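Local coordinates for hypoxanthine phosphoribosyltransferase (Bacillus anthracis, PDB 4QYI), which probably catalyses the transfer of the phosphoribosyl group from PRPP to hypoxanthine or guanine in purine salvage, as in other enzymes of its family, at residues 17-21 with 146-150; 38-42 with 88-92; 154-160 with 169-175. All coordinates share one frame; numbering follows the deposited sequence.

Overall arrangement
From the N terminus, the chain runs through strand 8-13 into helix 15-32, whose first turns are met by residues 146-150, at the end of strand 145-149 of the central sheet, in interaction 1, closing a loop of 124 residues. Nested inside that loop, interaction 2 joins strand 38-43 of the same sheet to the loop 88-92, with 45 residues between. Interaction 3 opens after interaction 1 has closed, and ties 154-160 to 169-175 across eight residues in an antiparallel sheet. Interactions 1 and 3 touch through Leu18, which packs on Tyr158 and on the backbone at Pro170 and Phe171. Interaction 2 stands apart, its centre about 24 Å and 26 Å from those of interactions 1 and 3.

Interaction 1: 17-21 with 146-150; sequences QLQEK and VGFQI
A first torsion of -175° points the Lys21 side chain away from its own backbone N and toward Gly147 and Phe148, and bends at the next two torsions fold the methylenes back along the ring of Phe148. Phe148 answers with CG anti to its own carbonyl carbon (chi1 -55°), which swings the ring to the helix. The two side chains slide past each other in opposite directions. Lys21 CB comes within 3.3 Å of Phe148 CZ, at the end of the ring, while Lys21 CE lies 4.0 Å above the plane of the Phe148 ring, over one face and offset toward the rim. A long aliphatic chain suits this place because its carbons lie against the ring while the chain climbs away from the face, carrying NZ to a salt bridge with Glu24; at 5.7 Å from the centroid of the Phe148 ring, Lys21 NZ offers at most a weak cation-pi attraction. In the phosphoribosyltransferase fold this is where helix 15-32 meets the end of strand 145-149 of the central, mainly parallel sheet. The chain turns a corner at Gly147, and beyond it Phe148 makes backbone bonds with Leu130 and Asp132. Glycine suits the corner because a beta carbon there would crowd the Phe148 ring. Lys21 CE, the methylene next to the charged nitrogen, sits 3.3 Å from Gly147 O, a contact and not a hydrogen bond. Gln17 O meets the ring edge in plane, 3.8 Å from Phe148 CZ; the same oxygen already accepts the helical bond from Lys21 N. Leu18 brings CD2 to 3.9 Å from Phe148 CE1, its side chain crossing that of Phe148 at about a right angle. Ile13 of strand 8-13 touches both Phe148 and the buried Leu18, extending the apolar cluster on that side.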
ATOM      1  N   GLN A  17       3.824 -12.881 -15.397  1.00 72.30           N
ATOM      2  CA  GLN A  17       5.217 -12.447 -15.468  1.00 73.82           C
ATOM      3  C   GLN A  17       5.576 -11.617 -14.234  1.00 71.14           C
ATOM      4  O   GLN A  17       6.671 -11.733 -13.694  1.00 68.14           O
ATOM      5  CB  GLN A  17       5.454 -11.593 -16.694  1.00 76.95           C
ATOM      6  CG  GLN A  17       5.536 -12.355 -17.986  1.00 82.35           C
ATOM      7  CD  GLN A  17       5.673 -11.358 -19.113  1.00 86.85           C
ATOM      8  OE1 GLN A  17       4.724 -10.667 -19.457  1.00 85.74           O
ATOM      9  NE2 GLN A  17       6.877 -11.224 -19.644  1.00 91.14           N
ATOM     10  N   LEU A  18       4.651 -10.770 -13.806  1.00 67.01           N
ATOM     11  CA  LEU A  18       4.889  -9.942 -12.635  1.00 66.33           C
ATOM     12  C   LEU A  18       5.065 -10.812 -11.411  1.00 66.76           C
ATOM     13  O   LEU A  18       6.011 -10.619 -10.664  1.00 66.47           O
ATOM     14  CB  LEU A  18       3.748  -8.964 -12.412  1.00 62.28           C
ATOM     15  CG  LEU A  18       3.690  -7.848 -13.436  1.00 62.72           C
ATOM     16  CD1 LEU A  18       2.358  -7.114 -13.425  1.00 61.69           C
ATOM     17  CD2 LEU A  18       4.836  -6.900 -13.154  1.00 63.07           C
ATOM     18  N   GLN A  19       4.180 -11.782 -11.219  1.00 67.45           N
ATOM     19  CA  GLN A  19       4.287 -12.659 -10.057  1.00 71.77           C
ATOM     20  C   GLN A  19       5.612 -13.429 -10.037  1.00 68.39           C
ATOM     21  O   GLN A  19       6.243 -13.542  -8.990  1.00 64.93           O
ATOM     22  CB  GLN A  19       3.123 -13.638 -10.007  1.00 80.01           C
ATOM     23  CG  GLN A  19       3.058 -14.492  -8.751  1.00 86.83           C
ATOM     24  CD  GLN A  19       2.195 -15.732  -8.946  1.00 98.87           C
ATOM     25  OE1 GLN A  19       2.381 -16.749  -8.270  1.00103.40           O
ATOM     26  NE2 GLN A  19       1.236 -15.650  -9.864  1.00104.69           N
ATOM     27  N   GLU A  20       6.029 -13.967 -11.177  1.00 68.12           N
ATOM     28  CA  GLU A  20       7.310 -14.682 -11.227  1.00 70.24           C
ATOM     29  C   GLU A  20       8.496 -13.753 -10.905  1.00 66.15           C
ATOM     30  O   GLU A  20       9.391 -14.105 -10.135  1.00 61.09           O
ATOM     31  CB  GLU A  20       7.531 -15.360 -12.586  1.00 76.82           C
ATOM     32  CG  GLU A  20       6.711 -16.622 -12.744  1.00 87.29           C
ATOM     33  CD  GLU A  20       7.077 -17.641 -11.690  1.00 94.68           C
ATOM     34  OE1 GLU A  20       6.144 -18.055 -10.991  1.00101.38           O
ATOM     35  OE2 GLU A  20       8.279 -17.963 -11.498  1.00102.75           O
ATOM     36  N   LYS A  21       8.505 -12.573 -11.508  1.00 63.93           N
ATOM     37  CA  LYS A  21       9.616 -11.654 -11.287  1.00 63.85           C
ATOM     38  C   LYS A  21       9.693 -11.161  -9.846  1.00 59.11           C
ATOM     39  O   LYS A  21      10.771 -11.042  -9.289  1.00 56.42           O
ATOM     40  CB  LYS A  21       9.539 -10.459 -12.228  1.00 65.66           C
ATOM     41  CG  LYS A  21      10.747  -9.545 -12.099  1.00 66.13           C
ATOM     42  CD  LYS A  21      12.028 -10.270 -12.431  1.00 68.92           C
ATOM     43  CE  LYS A  21      12.101 -10.578 -13.907  1.00 73.20           C
ATOM     44  NZ  LYS A  21      13.314 -11.368 -14.224  1.00 77.40           N
ATOM     45  N   VAL A 146      16.175  -4.943  -9.788  1.00 61.02           N
ATOM     46  CA  VAL A 146      15.380  -4.434 -10.895  1.00 61.37           C
ATOM     47  C   VAL A 146      14.508  -5.529 -11.493  1.00 59.92           C
ATOM     48  O   VAL A 146      15.005  -6.582 -11.871  1.00 60.30           O
ATOM     49  CB  VAL A 146      16.285  -3.901 -12.024  1.00 62.82           C
ATOM     50  CG1 VAL A 146      15.442  -3.382 -13.172  1.00 62.67           C
ATOM     51  CG2 VAL A 146      17.195  -2.803 -11.501  1.00 64.09           C
ATOM     52  N   GLY A 147      13.207  -5.271 -11.592  1.00 57.62           N
ATOM     53  CA  GLY A 147      12.293  -6.231 -12.173  1.00 59.43           C
ATOM     54  C   GLY A 147      12.386  -6.329 -13.684  1.00 62.50           C
ATOM     55  O   GLY A 147      12.688  -7.386 -14.237  1.00 64.48           O
ATOM     56  N   PHE A 148      12.140  -5.207 -14.353  1.00 64.45           N
ATOM     57  CA  PHE A 148      12.127  -5.170 -15.801  1.00 66.18           C
ATOM     58  C   PHE A 148      12.641  -3.861 -16.355  1.00 68.94           C
ATOM     59  O   PHE A 148      12.395  -2.787 -15.795  1.00 67.91           O
ATOM     60  CB  PHE A 148      10.692  -5.299 -16.299  1.00 65.49           C
ATOM     61  CG  PHE A 148       9.967  -6.507 -15.794  1.00 65.38           C
ATOM     62  CD1 PHE A 148       9.305  -6.467 -14.576  1.00 63.39           C
ATOM     63  CD2 PHE A 148       9.885  -7.659 -16.564  1.00 66.97           C
ATOM     64  CE1 PHE A 148       8.596  -7.565 -14.125  1.00 63.27           C
ATOM     65  CE2 PHE A 148       9.181  -8.758 -16.115  1.00 66.85           C
ATOM     66  CZ  PHE A 148       8.534  -8.706 -14.897  1.00 64.51           C
ATOM     67  N   GLN A 149      13.333  -3.964 -17.478  1.00 73.75           N
ATOM     68  CA  GLN A 149      13.809  -2.800 -18.185  1.00 78.40           C
ATOM     69  C   GLN A 149      12.829  -2.552 -19.305  1.00 81.47           C
ATOM     70  O   GLN A 149      12.657  -3.391 -20.178  1.00 84.36           O
ATOM     71  CB  GLN A 149      15.195  -2.994 -18.764  1.00 83.92           C
ATOM     72  CG  GLN A 149      16.331  -2.846 -17.782  1.00 87.17           C
ATOM     73  CD  GLN A 149      17.626  -2.644 -18.535  1.00 95.50           C
ATOM     74  OE1 GLN A 149      17.621  -2.508 -19.766  1.00102.20           O
ATOM     75  NE2 GLN A 149      18.738  -2.603 -17.817  1.00 99.30           N
ATOM     76  N   ILE A 150      12.175  -1.406 -19.259  1.00 81.59           N
ATOM     77  CA  ILE A 150      11.191  -1.035 -20.243  1.00 86.42           C
ATOM     78  C   ILE A 150      11.579   0.154 -21.103  1.00 91.69           C
ATOM     79  O   ILE A 150      12.362   0.989 -20.691  1.00 87.38           O
ATOM     80  CB  ILE A 150       9.886  -0.767 -19.485  1.00 85.65           C
ATOM     81  CG1 ILE A 150       9.357  -2.132 -19.115  1.00 84.09           C
ATOM     82  CG2 ILE A 150       8.882   0.038 -20.311  1.00 88.55           C
ATOM     83  CD1 ILE A 150       8.153  -2.088 -18.230  1.00 84.53           C
TER

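Interaction 2: 38-42 with 88-92; sequences IVVIA and IDVNI
The backbone N-H groups of Val90 and its neighbour Asp89 both bond to one carboxylate oxygen, Asp65 OD2, and this double grip holds the irregular loop 88-92 while Val90 reaches for Val39 of the strand. The meeting itself is wholly apolar, with no hydrogen bond between the two segments. Val90 CG2 and Val39 CG1 come tip to tip at 4.1 Å. The same methyl of Val39, placed anti to its backbone N (chi1 174°), also lies 3.9 Å from Ile92 CG2, where the two side chains cross at about a right angle. Ile41, two residues further and on the same face of the strand, has an extended side chain that carries CD1 out to the loop. There CD1 is 4.0 Å from Ile88 CG2 and 4.1 Å from Ile92 CG2, so the gamma methyl of Ile92 touches both strand residues. Ile88 CG2 also meets Ile41 CG2 at 4.0 Å. Branched residues suit both sides: on the strand they favour extended backbone angles, and in the loop their gamma methyls fill the approach while the backbones stay apart, the alpha carbons of Val39 and Ile92 being 7.1 Å from each other. The carboxylate of Asp89 pairs instead with Lys86 and with a basic side chain of a neighbouring subunit. Strand 38-43 lies between the parallel strands 62-71 and 96-101; the loop lies over this part of the sheet, with Val97 against Ile41 and Ile92, and Phe117 of helix 108-118 against Ile41, Ile88 and Ile92.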
ATOM      1  N   ILE A  38      14.986  -6.726   8.057  1.00 54.23           N
ATOM      2  CA  ILE A  38      15.001  -5.739   6.994  1.00 56.66           C
ATOM      3  C   ILE A  38      13.889  -4.734   7.185  1.00 55.03           C
ATOM      4  O   ILE A  38      12.817  -5.078   7.666  1.00 53.77           O
ATOM      5  CB  ILE A  38      14.749  -6.400   5.624  1.00 59.02           C
ATOM      6  CG1 ILE A  38      15.824  -7.445   5.330  1.00 59.02           C
ATOM      7  CG2 ILE A  38      14.740  -5.361   4.512  1.00 60.69           C
ATOM      8  CD1 ILE A  38      15.480  -8.313   4.135  1.00 60.87           C
ATOM      9  N   VAL A  39      14.161  -3.478   6.821  1.00 49.78           N
ATOM     10  CA  VAL A  39      13.148  -2.443   6.838  1.00 46.01           C
ATOM     11  C   VAL A  39      12.881  -2.120   5.363  1.00 45.24           C
ATOM     12  O   VAL A  39      13.801  -1.804   4.604  1.00 44.90           O
ATOM     13  CB  VAL A  39      13.590  -1.149   7.550  1.00 46.63           C
ATOM     14  CG1 VAL A  39      12.521  -0.059   7.395  1.00 46.37           C
ATOM     15  CG2 VAL A  39      13.884  -1.420   9.021  1.00 47.88           C
ATOM     16  N   VAL A  40      11.626  -2.235   4.966  1.00 44.06           N
ATOM     17  CA  VAL A  40      11.222  -1.922   3.605  1.00 48.12           C
ATOM     18  C   VAL A  40      10.497  -0.583   3.632  1.00 47.07           C
ATOM     19  O   VAL A  40       9.579  -0.381   4.413  1.00 49.68           O
ATOM     20  CB  VAL A  40      10.314  -2.999   3.005  1.00 48.07           C
ATOM     21  CG1 VAL A  40       9.724  -2.541   1.686  1.00 51.29           C
ATOM     22  CG2 VAL A  40      11.089  -4.273   2.795  1.00 52.36           C
ATOM     23  N   ILE A  41      10.967   0.360   2.824  1.00 48.07           N
ATOM     24  CA  ILE A  41      10.330   1.655   2.740  1.00 43.60           C
ATOM     25  C   ILE A  41       9.814   1.829   1.332  1.00 45.29           C
ATOM     26  O   ILE A  41      10.581   1.975   0.373  1.00 48.87           O
ATOM     27  CB  ILE A  41      11.271   2.809   3.085  1.00 44.72           C
ATOM     28  CG1 ILE A  41      11.754   2.684   4.530  1.00 42.67           C
ATOM     29  CG2 ILE A  41      10.542   4.144   2.929  1.00 43.23           C
ATOM     30  CD1 ILE A  41      12.821   3.686   4.851  1.00 44.86           C
ATOM     31  N   ALA A  42       8.494   1.840   1.220  1.00 45.69           N
ATOM     32  CA  ALA A  42       7.837   1.992  -0.076  1.00 48.33           C
ATOM     33  C   ALA A  42       7.475   3.441  -0.397  1.00 48.22           C
ATOM     34  O   ALA A  42       6.943   4.162   0.445  1.00 49.57           O
ATOM     35  CB  ALA A  42       6.600   1.122  -0.095  1.00 49.15           C
ATOM     36  N   ILE A  88       9.321   9.118   7.246  1.00 38.47           N
ATOM     37  CA  ILE A  88       9.148   7.836   7.899  1.00 42.59           C
ATOM     38  C   ILE A  88       8.948   7.955   9.408  1.00 41.48           C
ATOM     39  O   ILE A  88       9.464   8.870  10.056  1.00 41.84           O
ATOM     40  CB  ILE A  88      10.316   6.891   7.604  1.00 42.83           C
ATOM     41  CG1 ILE A  88      11.641   7.498   8.052  1.00 46.63           C
ATOM     42  CG2 ILE A  88      10.384   6.575   6.113  1.00 44.99           C
ATOM     43  CD1 ILE A  88      12.768   6.473   8.053  1.00 50.14           C
ATOM     44  N   ASP A  89       8.230   6.987   9.953  1.00 40.84           N
ATOM     45  CA  ASP A  89       7.987   6.890  11.373  1.00 40.54           C
ATOM     46  C   ASP A  89       8.936   5.908  12.029  1.00 42.20           C
ATOM     47  O   ASP A  89       9.248   6.059  13.186  1.00 43.69           O
ATOM     48  CB  ASP A  89       6.596   6.314  11.619  1.00 42.22           C
ATOM     49  CG  ASP A  89       5.521   7.151  11.009  1.00 44.79           C
ATOM     50  OD1 ASP A  89       5.523   8.354  11.287  1.00 42.88           O
ATOM     51  OD2 ASP A  89       4.678   6.602  10.267  1.00 48.25           O
ATOM     52  N   VAL A  90       9.352   4.879  11.306  1.00 43.38           N
ATOM     53  CA  VAL A  90      10.191   3.837  11.902  1.00 43.68           C
ATOM     54  C   VAL A  90      11.640   4.214  12.019  1.00 43.15           C
ATOM     55  O   VAL A  90      12.147   5.081  11.309  1.00 40.84           O
ATOM     56  CB  VAL A  90      10.117   2.522  11.124  1.00 47.17           C
ATOM     57  CG1 VAL A  90       8.708   1.968  11.162  1.00 47.89           C
ATOM     58  CG2 VAL A  90      10.596   2.707   9.679  1.00 47.41           C
ATOM     59  N   ASN A  91      12.306   3.549  12.950  1.00 42.95           N
ATOM     60  CA  ASN A  91      13.716   3.740  13.170  1.00 44.47           C
ATOM     61  C   ASN A  91      14.555   2.933  12.187  1.00 44.76           C
ATOM     62  O   ASN A  91      14.486   1.713  12.184  1.00 45.11           O
ATOM     63  CB  ASN A  91      14.064   3.264  14.584  1.00 45.61           C
ATOM     64  CG  ASN A  91      15.540   3.363  14.880  1.00 47.80           C
ATOM     65  OD1 ASN A  91      16.267   4.129  14.250  1.00 47.92           O
ATOM     66  ND2 ASN A  91      16.002   2.528  15.792  1.00 45.75           N
ATOM     67  N   ILE A  92      15.333   3.587  11.330  1.00 43.90           N
ATOM     68  CA  ILE A  92      16.204   2.850  10.417  1.00 45.53           C
ATOM     69  C   ILE A  92      17.689   2.977  10.792  1.00 49.24           C
ATOM     70  O   ILE A  92      18.560   2.479  10.079  1.00 51.91           O
ATOM     71  CB  ILE A  92      16.048   3.279   8.968  1.00 45.07           C
ATOM     72  CG1 ILE A  92      16.425   4.756   8.786  1.00 46.02           C
ATOM     73  CG2 ILE A  92      14.626   3.013   8.493  1.00 47.42           C
ATOM     74  CD1 ILE A  92      16.373   5.204   7.344  1.00 45.92           C
TER

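Interaction 3: 154-160 with 169-175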
ATOM      1  N   PHE A 154       4.787   5.544 -21.771  1.00 92.79           N
ATOM      2  CA  PHE A 154       3.816   5.693 -20.674  1.00 89.99           C
ATOM      3  C   PHE A 154       3.187   4.352 -20.357  1.00 87.51           C
ATOM      4  O   PHE A 154       2.708   3.659 -21.243  1.00 89.03           O
ATOM      5  CB  PHE A 154       2.715   6.702 -21.020  1.00 93.01           C
ATOM      6  CG  PHE A 154       3.237   8.078 -21.297  1.00 97.31           C
ATOM      7  CD1 PHE A 154       3.908   8.787 -20.312  1.00 96.18           C
ATOM      8  CD2 PHE A 154       3.052   8.668 -22.539  1.00101.38           C
ATOM      9  CE1 PHE A 154       4.401  10.054 -20.570  1.00 99.76           C
ATOM     10  CE2 PHE A 154       3.533   9.938 -22.801  1.00102.82           C
ATOM     11  CZ  PHE A 154       4.211  10.632 -21.815  1.00102.56           C
ATOM     12  N   ILE A 155       3.165   3.992 -19.084  1.00 80.85           N
ATOM     13  CA  ILE A 155       2.603   2.721 -18.687  1.00 79.90           C
ATOM     14  C   ILE A 155       1.664   2.893 -17.506  1.00 75.31           C
ATOM     15  O   ILE A 155       1.752   3.873 -16.772  1.00 70.84           O
ATOM     16  CB  ILE A 155       3.726   1.730 -18.302  1.00 81.18           C
ATOM     17  CG1 ILE A 155       4.497   2.200 -17.036  1.00 80.66           C
ATOM     18  CG2 ILE A 155       4.644   1.501 -19.504  1.00 84.69           C
ATOM     19  CD1 ILE A 155       5.229   3.523 -17.157  1.00 85.68           C
ATOM     20  N   VAL A 156       0.770   1.925 -17.331  1.00 72.85           N
ATOM     21  CA  VAL A 156      -0.183   1.936 -16.235  1.00 69.83           C
ATOM     22  C   VAL A 156      -0.382   0.517 -15.746  1.00 67.52           C
ATOM     23  O   VAL A 156       0.039  -0.440 -16.409  1.00 68.19           O
ATOM     24  CB  VAL A 156      -1.562   2.510 -16.660  1.00 71.00           C
ATOM     25  CG1 VAL A 156      -1.437   3.964 -17.100  1.00 72.16           C
ATOM     26  CG2 VAL A 156      -2.188   1.672 -17.762  1.00 73.18           C
ATOM     27  N   GLY A 157      -1.015   0.389 -14.584  1.00 67.04           N
ATOM     28  CA  GLY A 157      -1.305  -0.912 -13.979  1.00 67.31           C
ATOM     29  C   GLY A 157      -0.410  -1.301 -12.806  1.00 65.85           C
ATOM     30  O   GLY A 157       0.660  -0.717 -12.596  1.00 64.71           O
ATOM     31  N   TYR A 158      -0.862  -2.285 -12.029  1.00 63.27           N
ATOM     32  CA  TYR A 158      -0.084  -2.812 -10.913  1.00 61.14           C
ATOM     33  C   TYR A 158       0.420  -1.674  -9.995  1.00 59.28           C
ATOM     34  O   TYR A 158       1.596  -1.611  -9.644  1.00 56.39           O
ATOM     35  CB  TYR A 158       1.077  -3.664 -11.476  1.00 62.53           C
ATOM     36  CG  TYR A 158       1.723  -4.622 -10.491  1.00 62.84           C
ATOM     37  CD1 TYR A 158       1.109  -5.835 -10.153  1.00 63.38           C
ATOM     38  CD2 TYR A 158       2.966  -4.349  -9.937  1.00 63.93           C
ATOM     39  CE1 TYR A 158       1.700  -6.713  -9.257  1.00 60.55           C
ATOM     40  CE2 TYR A 158       3.572  -5.231  -9.051  1.00 62.22           C
ATOM     41  CZ  TYR A 158       2.936  -6.407  -8.721  1.00 59.87           C
ATOM     42  OH  TYR A 158       3.550  -7.251  -7.826  1.00 59.38           O
ATOM     43  N   GLY A 159      -0.497  -0.791  -9.615  1.00 58.62           N
ATOM     44  CA  GLY A 159      -0.185   0.350  -8.757  1.00 57.44           C
ATOM     45  C   GLY A 159       0.156   1.668  -9.430  1.00 59.23           C
ATOM     46  O   GLY A 159       0.013   2.725  -8.825  1.00 57.25           O
ATOM     47  N   ILE A 160       0.549   1.604 -10.700  1.00 63.21           N
ATOM     48  CA  ILE A 160       0.930   2.768 -11.497  1.00 64.53           C
ATOM     49  C   ILE A 160      -0.282   3.362 -12.217  1.00 68.08           C
ATOM     50  O   ILE A 160      -1.044   2.665 -12.916  1.00 65.85           O
ATOM     51  CB  ILE A 160       1.984   2.349 -12.538  1.00 67.43           C
ATOM     52  CG1 ILE A 160       3.101   1.599 -11.830  1.00 67.27           C
ATOM     53  CG2 ILE A 160       2.539   3.546 -13.301  1.00 70.37           C
ATOM     54  CD1 ILE A 160       4.093   0.929 -12.749  1.00 70.62           C
ATOM     55  N   LEU A 169      -5.189  -2.408 -12.381  1.00 65.84           N
ATOM     56  CA  LEU A 169      -4.970  -3.482 -13.337  1.00 66.32           C
ATOM     57  C   LEU A 169      -3.977  -4.484 -12.744  1.00 63.08           C
ATOM     58  O   LEU A 169      -3.001  -4.087 -12.126  1.00 61.43           O
ATOM     59  CB  LEU A 169      -4.400  -2.955 -14.650  1.00 68.44           C
ATOM     60  CG  LEU A 169      -5.213  -1.867 -15.343  1.00 72.57           C
ATOM     61  CD1 LEU A 169      -4.535  -1.459 -16.640  1.00 74.74           C
ATOM     62  CD2 LEU A 169      -6.637  -2.325 -15.621  1.00 73.85           C
ATOM     63  N   PRO A 170      -4.218  -5.793 -12.926  1.00 64.27           N
ATOM     64  CA  PRO A 170      -3.282  -6.781 -12.389  1.00 61.39           C
ATOM     65  C   PRO A 170      -2.048  -7.014 -13.263  1.00 61.79           C
ATOM     66  O   PRO A 170      -1.175  -7.822 -12.915  1.00 61.16           O
ATOM     67  CB  PRO A 170      -4.128  -8.042 -12.307  1.00 63.98           C
ATOM     68  CG  PRO A 170      -5.135  -7.888 -13.401  1.00 66.64           C
ATOM     69  CD  PRO A 170      -5.457  -6.419 -13.430  1.00 66.11           C
ATOM     70  N   PHE A 171      -1.977  -6.293 -14.377  1.00 62.69           N
ATOM     71  CA  PHE A 171      -0.877  -6.374 -15.332  1.00 64.92           C
ATOM     72  C   PHE A 171      -0.437  -4.946 -15.651  1.00 65.07           C
ATOM     73  O   PHE A 171      -1.090  -3.987 -15.233  1.00 63.49           O
ATOM     74  CB  PHE A 171      -1.359  -7.074 -16.626  1.00 68.88           C
ATOM     75  CG  PHE A 171      -2.588  -6.445 -17.212  1.00 70.97           C
ATOM     76  CD1 PHE A 171      -2.495  -5.339 -18.053  1.00 73.17           C
ATOM     77  CD2 PHE A 171      -3.846  -6.944 -16.904  1.00 73.21           C
ATOM     78  CE1 PHE A 171      -3.636  -4.741 -18.575  1.00 75.25           C
ATOM     79  CE2 PHE A 171      -4.987  -6.372 -17.434  1.00 75.33           C
ATOM     80  CZ  PHE A 171      -4.886  -5.265 -18.262  1.00 77.02           C
ATOM     81  N   ILE A 172       0.668  -4.817 -16.382  1.00 67.00           N
ATOM     82  CA  ILE A 172       1.183  -3.527 -16.818  1.00 70.65           C
ATOM     83  C   ILE A 172       0.901  -3.379 -18.313  1.00 74.34           C
ATOM     84  O   ILE A 172       1.163  -4.287 -19.103  1.00 77.48           O
ATOM     85  CB  ILE A 172       2.671  -3.365 -16.484  1.00 71.88           C
ATOM     86  CG1 ILE A 172       2.799  -3.283 -14.939  1.00 70.84           C
ATOM     87  CG2 ILE A 172       3.252  -2.124 -17.147  1.00 74.14           C
ATOM     88  CD1 ILE A 172       4.118  -2.867 -14.353  1.00 71.20           C
ATOM     89  N   ALA A 173       0.355  -2.224 -18.694  1.00 74.05           N
ATOM     90  CA  ALA A 173      -0.000  -1.960 -20.079  1.00 78.65           C
ATOM     91  C   ALA A 173       0.448  -0.614 -20.593  1.00 79.24           C
ATOM     92  O   ALA A 173       0.680   0.308 -19.824  1.00 78.58           O
ATOM     93  CB  ALA A 173      -1.509  -2.036 -20.225  1.00 79.76           C
ATOM     94  N   SER A 174       0.540  -0.521 -21.914  1.00 84.20           N
ATOM     95  CA  SER A 174       0.847   0.723 -22.584  1.00 87.13           C
ATOM     96  C   SER A 174      -0.503   1.413 -22.773  1.00 91.49           C
ATOM     97  O   SER A 174      -1.547   0.757 -22.772  1.00 89.44           O
ATOM     98  CB  SER A 174       1.529   0.470 -23.934  1.00 89.59           C
ATOM     99  OG  SER A 174       0.799  -0.447 -24.731  1.00 92.70           O
ATOM    100  N   VAL A 175      -0.465   2.734 -22.908  1.00 96.61           N
ATOM    101  CA  VAL A 175      -1.630   3.577 -23.102  1.00100.57           C
ATOM    102  C   VAL A 175      -1.166   4.514 -24.229  1.00112.13           C
ATOM    103  O   VAL A 175       0.027   4.673 -24.377  1.00117.03           O
ATOM    104  CB  VAL A 175      -1.954   4.447 -21.871  1.00 96.48           C
ATOM    105  CG1 VAL A 175      -2.275   3.603 -20.654  1.00 94.18           C
ATOM    106  CG2 VAL A 175      -0.797   5.373 -21.549  1.00 97.26           C
TER
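Val156 and Val175 turn their methyls into each other, the side chains crossing obliquely, and Val156 CG2 is pressed to 3.5 Å from Val175 CG1, closer than usual van der Waals contact. Leu169 CD1 adds to this side, 4.1 Å from Val156 CG2. On the other side Ile172 is the central piece: its CG2 branch faces Ile155 CB, while its CG1 branch passes 3.9 Å from Tyr158 CB and ends with CD1 4.1 Å from Ile160 CD1. Chi1 of -68° sets CG1 anti to the carbonyl carbon of Ile172, which sends that branch toward the turn. Between these apolar groups the sound pairing is the antiparallel hydrogen-bonded pair Val156 with Ala173: Val156 N gives a bond of 3.0 Å to Ala173 O, and Ala173 N one of 2.9 Å to Val156 O. A third bond, from Tyr158 N to Leu169 O at 2.8 Å, joins the segments beyond the strands. A beta carbon on Gly157 would collide with Phe171 O and jam against the preceding carbonyl O. Gly159 likewise suits the type I' turn from Gly157 to Ile160. Tyr158, in that turn, lies against Leu18 and Val22 of helix 15-32 and bonds through OH to Asp53. Strand 172-175 also pairs with 8-13, making a three-stranded antiparallel sheet, consistent with the hood of purine phosphoribosyltransferases. The turn leading out of it probably borders the active site, the Ile160 side chain being about 7 Å from the magnesium ion bound at Glu101 and Asp102.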